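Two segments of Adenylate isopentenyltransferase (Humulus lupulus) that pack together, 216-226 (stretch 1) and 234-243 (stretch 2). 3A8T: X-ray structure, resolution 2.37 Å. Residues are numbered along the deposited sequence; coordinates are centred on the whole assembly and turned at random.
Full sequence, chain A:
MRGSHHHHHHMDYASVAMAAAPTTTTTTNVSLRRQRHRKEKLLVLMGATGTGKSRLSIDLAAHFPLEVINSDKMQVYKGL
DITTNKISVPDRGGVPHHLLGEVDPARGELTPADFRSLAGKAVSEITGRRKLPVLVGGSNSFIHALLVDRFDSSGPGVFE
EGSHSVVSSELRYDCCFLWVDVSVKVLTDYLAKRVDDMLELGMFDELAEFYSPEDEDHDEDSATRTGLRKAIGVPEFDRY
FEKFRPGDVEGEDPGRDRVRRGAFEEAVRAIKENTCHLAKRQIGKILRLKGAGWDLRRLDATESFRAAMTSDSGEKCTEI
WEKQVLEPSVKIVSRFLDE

Stretch 1 216-226: EDHDEDSATRT
Stretch 2, residues 234-243: VPEFDRYFEK

Stretch 2 is helical from Val234, with Asp238 N to Val234 O at 3.0 Å and Phe241 N to Phe237 O at 2.7 Å. Stretch 1 is irregular: a type I turn spans Asp217 to Glu220, closed by Glu220 N to Asp217 O at 2.9 Å, and Arg225 N bonds Ser222 O at 3.1 Å. The nearest CA atoms, those of His218 and Asp238, lie 5.6 Å apart, and the contact buries 335 Å² in all.

Arg225 supplies the central link. Its CB points toward the helix, and chi1 -84° (m), chi2 150° (t), chi3 78° (p) and chi4 114° bring the guanidinium to Asp238, whose CA-to-CB bond also points toward its partner, with chi1 -75° (m) and chi2 -13°. The salt bridge converges on one oxygen: Arg225 NH2 donates to Asp238 OD2 at 2.8 Å and 161°, and Arg225 NH1 to the same OD2 at 3.2 Å and 137°. The oxygen lies at the guanidinium edge, where N-H bonds can reach it, while Pro235 covers one face, its CA 3.6 Å from Arg225 NH1. Arginine suits this buried site by offering polar edges and flat faces together. Its charge also offsets the like charges of Asp217 OD1 and Asp238 OD2, 4.1 Å apart; Arg225 NH1 to Asp217 OD1, 3.5 Å, is a salt bridge by charge alone, the oxygen being well out of plane.

The CA-to-CB bond of Pro235 points toward stretch 1, and its compact ring (C-gamma exo) places CG 3.2 Å from Ser222 OG (chi1 -81°, m). Water 2 donates to Ser222 OG at 3.0 Å and Glu236 OE2 at 2.9 Å, a polar bridge beside this packing.

His218 (chi1 -66°, m; chi2 149°) points sideways, its ring edge meeting Asp238 OD2 3.4 Å from His218 CD2. Glu242 (t, p, chi3 -133°) brings OE2 to 3.9 Å from His218 CB; water 1 links that OE2 (3.3 Å) with His218 ND1 (2.9 Å).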

# COMPACT_ATOMS: atom_id res chain seq x y z
N GLU A 216 -22.75 -9.63 3.80
CA GLU A 216 -23.85 -8.96 3.16
C GLU A 216 -23.47 -7.90 2.13
O GLU A 216 -24.35 -7.19 1.65
CB GLU A 216 -24.74 -8.34 4.26
CG GLU A 216 -25.18 -9.38 5.34
CD GLU A 216 -25.93 -8.80 6.54
OE1 GLU A 216 -26.18 -9.57 7.51
OE2 GLU A 216 -26.28 -7.58 6.52
N ASP A 217 -22.19 -7.80 1.79
CA ASP A 217 -21.73 -6.76 0.85
C ASP A 217 -21.28 -7.22 -0.53
O ASP A 217 -20.61 -6.43 -1.21
CB ASP A 217 -20.55 -5.97 1.45
CG ASP A 217 -19.34 -6.89 1.79
OD1 ASP A 217 -19.23 -7.99 1.20
OD2 ASP A 217 -18.51 -6.55 2.65
N HIS A 218 -21.61 -8.46 -0.92
CA HIS A 218 -21.13 -9.04 -2.18
C HIS A 218 -21.45 -8.29 -3.45
O HIS A 218 -20.69 -8.37 -4.43
CB HIS A 218 -21.60 -10.50 -2.33
CG HIS A 218 -21.00 -11.43 -1.31
ND1 HIS A 218 -21.66 -12.54 -0.85
CD2 HIS A 218 -19.81 -11.40 -0.66
CE1 HIS A 218 -20.92 -13.15 0.06
NE2 HIS A 218 -19.79 -12.48 0.19
N ASP A 219 -22.55 -7.55 -3.41
CA ASP A 219 -22.98 -6.76 -4.56
C ASP A 219 -22.57 -5.31 -4.44
O ASP A 219 -23.08 -4.48 -5.18
CB ASP A 219 -24.51 -6.76 -4.68
CG ASP A 219 -25.20 -6.58 -3.33
OD1 ASP A 219 -24.65 -5.95 -2.37
OD2 ASP A 219 -26.33 -7.07 -3.22
N GLU A 220 -21.63 -5.02 -3.54
CA GLU A 220 -21.24 -3.64 -3.26
C GLU A 220 -19.76 -3.32 -3.50
O GLU A 220 -18.88 -4.15 -3.31
CB GLU A 220 -21.69 -3.30 -1.80
CG GLU A 220 -21.12 -2.03 -1.20
CD GLU A 220 -21.49 -1.78 0.28
OE1 GLU A 220 -21.54 -2.72 1.11
OE2 GLU A 220 -21.69 -0.61 0.64
N ASP A 221 -19.52 -2.09 -3.96
CA ASP A 221 -18.20 -1.55 -4.28
C ASP A 221 -17.38 -1.33 -3.02
O ASP A 221 -17.90 -1.26 -1.92
CB ASP A 221 -18.39 -0.21 -5.03
CG ASP A 221 -17.09 0.37 -5.66
OD1 ASP A 221 -16.30 1.03 -4.96
OD2 ASP A 221 -16.85 0.17 -6.88
N SER A 222 -16.08 -1.31 -3.23
CA SER A 222 -15.07 -1.01 -2.21
C SER A 222 -15.40 0.33 -1.50
O SER A 222 -15.22 0.46 -0.29
CB SER A 222 -13.70 -0.79 -2.87
OG SER A 222 -13.04 -2.00 -3.18
N ALA A 223 -15.89 1.29 -2.28
CA ALA A 223 -16.15 2.64 -1.81
C ALA A 223 -16.93 2.70 -0.54
O ALA A 223 -16.60 3.47 0.35
CB ALA A 223 -16.84 3.46 -2.88
N THR A 224 -17.98 1.89 -0.46
CA THR A 224 -18.83 1.86 0.72
C THR A 224 -18.74 0.61 1.54
O THR A 224 -19.51 0.44 2.46
CB THR A 224 -20.31 2.11 0.36
OG1 THR A 224 -20.72 1.28 -0.74
CG2 THR A 224 -20.49 3.51 0.00
N ARG A 225 -17.83 -0.29 1.20
CA ARG A 225 -17.69 -1.47 2.02
C ARG A 225 -16.98 -1.01 3.28
O ARG A 225 -16.62 0.18 3.42
CB ARG A 225 -16.94 -2.56 1.29
CG ARG A 225 -17.89 -3.35 0.41
CD ARG A 225 -17.30 -3.98 -0.91
NE ARG A 225 -16.53 -5.18 -0.64
CZ ARG A 225 -16.82 -6.43 -1.02
NH1 ARG A 225 -17.90 -6.75 -1.74
NH2 ARG A 225 -16.01 -7.39 -0.61
N THR A 226 -16.83 -1.90 4.24
CA THR A 226 -16.17 -1.51 5.46
C THR A 226 -14.92 -2.34 5.76
O THR A 226 -14.92 -3.55 5.61
CB THR A 226 -17.18 -1.54 6.66
OG1 THR A 226 -16.47 -1.29 7.89
CG2 THR A 226 -17.83 -2.89 6.76
N VAL A 234 -11.17 -7.91 -3.38
CA VAL A 234 -12.26 -8.59 -2.71
C VAL A 234 -13.62 -8.47 -3.38
O VAL A 234 -14.30 -9.44 -3.57
CB VAL A 234 -12.43 -8.14 -1.28
CG1 VAL A 234 -13.50 -8.97 -0.66
CG2 VAL A 234 -11.12 -8.23 -0.52
N PRO A 235 -14.05 -7.24 -3.69
CA PRO A 235 -15.37 -7.02 -4.34
C PRO A 235 -15.42 -7.66 -5.73
O PRO A 235 -16.45 -8.24 -6.09
CB PRO A 235 -15.51 -5.49 -4.41
CG PRO A 235 -14.25 -4.91 -3.61
CD PRO A 235 -13.22 -6.01 -3.67
N GLU A 236 -14.28 -7.60 -6.44
CA GLU A 236 -14.16 -8.13 -7.81
C GLU A 236 -14.35 -9.63 -7.81
O GLU A 236 -15.16 -10.16 -8.59
CB GLU A 236 -12.80 -7.76 -8.46
CG GLU A 236 -12.54 -6.28 -8.61
CD GLU A 236 -12.00 -5.61 -7.33
OE1 GLU A 236 -12.09 -6.17 -6.19
OE2 GLU A 236 -11.47 -4.50 -7.47
N PHE A 237 -13.64 -10.33 -6.94
CA PHE A 237 -13.85 -11.77 -6.91
C PHE A 237 -15.15 -12.19 -6.31
O PHE A 237 -15.63 -13.26 -6.65
CB PHE A 237 -12.64 -12.52 -6.33
CG PHE A 237 -11.65 -12.91 -7.41
CD1 PHE A 237 -12.02 -13.86 -8.40
CD2 PHE A 237 -10.42 -12.23 -7.58
CE1 PHE A 237 -11.19 -14.10 -9.52
CE2 PHE A 237 -9.60 -12.46 -8.68
CZ PHE A 237 -9.99 -13.40 -9.66
N ASP A 238 -15.73 -11.39 -5.42
CA ASP A 238 -17.05 -11.74 -4.85
C ASP A 238 -18.06 -11.85 -6.03
O ASP A 238 -18.94 -12.72 -6.05
CB ASP A 238 -17.55 -10.69 -3.84
CG ASP A 238 -16.83 -10.78 -2.49
OD1 ASP A 238 -16.13 -11.79 -2.24
OD2 ASP A 238 -16.96 -9.84 -1.66
N ARG A 239 -17.90 -10.99 -7.02
CA ARG A 239 -18.79 -11.04 -8.16
C ARG A 239 -18.60 -12.40 -8.86
O ARG A 239 -19.56 -13.05 -9.23
CB ARG A 239 -18.45 -9.89 -9.07
CG ARG A 239 -19.30 -9.72 -10.29
CD ARG A 239 -19.36 -8.23 -10.64
NE ARG A 239 -20.07 -8.09 -11.89
CZ ARG A 239 -21.37 -8.28 -12.00
NH1 ARG A 239 -22.11 -8.58 -10.94
NH2 ARG A 239 -21.93 -8.25 -13.19
N TYR A 240 -17.36 -12.84 -8.99
CA TYR A 240 -17.06 -14.13 -9.60
C TYR A 240 -17.57 -15.28 -8.72
O TYR A 240 -18.25 -16.15 -9.20
CB TYR A 240 -15.57 -14.28 -9.79
CG TYR A 240 -15.17 -15.63 -10.23
CD1 TYR A 240 -15.16 -15.97 -11.58
CD2 TYR A 240 -14.77 -16.58 -9.32
CE1 TYR A 240 -14.76 -17.22 -12.01
CE2 TYR A 240 -14.36 -17.84 -9.74
CZ TYR A 240 -14.36 -18.15 -11.09
OH TYR A 240 -13.91 -19.39 -11.49
N PHE A 241 -17.26 -15.28 -7.43
CA PHE A 241 -17.72 -16.36 -6.58
C PHE A 241 -19.27 -16.37 -6.50
O PHE A 241 -19.89 -17.36 -6.17
CB PHE A 241 -17.14 -16.21 -5.15
CG PHE A 241 -15.64 -16.29 -5.09
CD1 PHE A 241 -14.95 -17.36 -5.64
CD2 PHE A 241 -14.90 -15.31 -4.43
CE1 PHE A 241 -13.55 -17.46 -5.53
CE2 PHE A 241 -13.47 -15.43 -4.33
CZ PHE A 241 -12.82 -16.48 -4.87
N GLU A 242 -19.90 -15.25 -6.78
CA GLU A 242 -21.35 -15.18 -6.75
C GLU A 242 -21.88 -16.30 -7.61
O GLU A 242 -22.75 -17.08 -7.20
CB GLU A 242 -21.85 -13.85 -7.33
CG GLU A 242 -23.28 -13.63 -6.98
CD GLU A 242 -23.50 -13.93 -5.51
OE1 GLU A 242 -24.47 -14.64 -5.16
OE2 GLU A 242 -22.69 -13.44 -4.70
N LYS A 243 -21.33 -16.36 -8.81
CA LYS A 243 -21.70 -17.39 -9.75
C LYS A 243 -20.98 -18.70 -9.56
O LYS A 243 -21.60 -19.75 -9.68
CB LYS A 243 -21.50 -16.88 -11.17
CG LYS A 243 -22.62 -15.93 -11.59
CD LYS A 243 -22.40 -15.40 -12.98
CE LYS A 243 -20.97 -14.83 -13.14
NZ LYS A 243 -20.58 -14.01 -11.94
O HOH W 1 -24.25 -13.43 -1.82
O HOH W 2 -12.65 -2.27 -6.13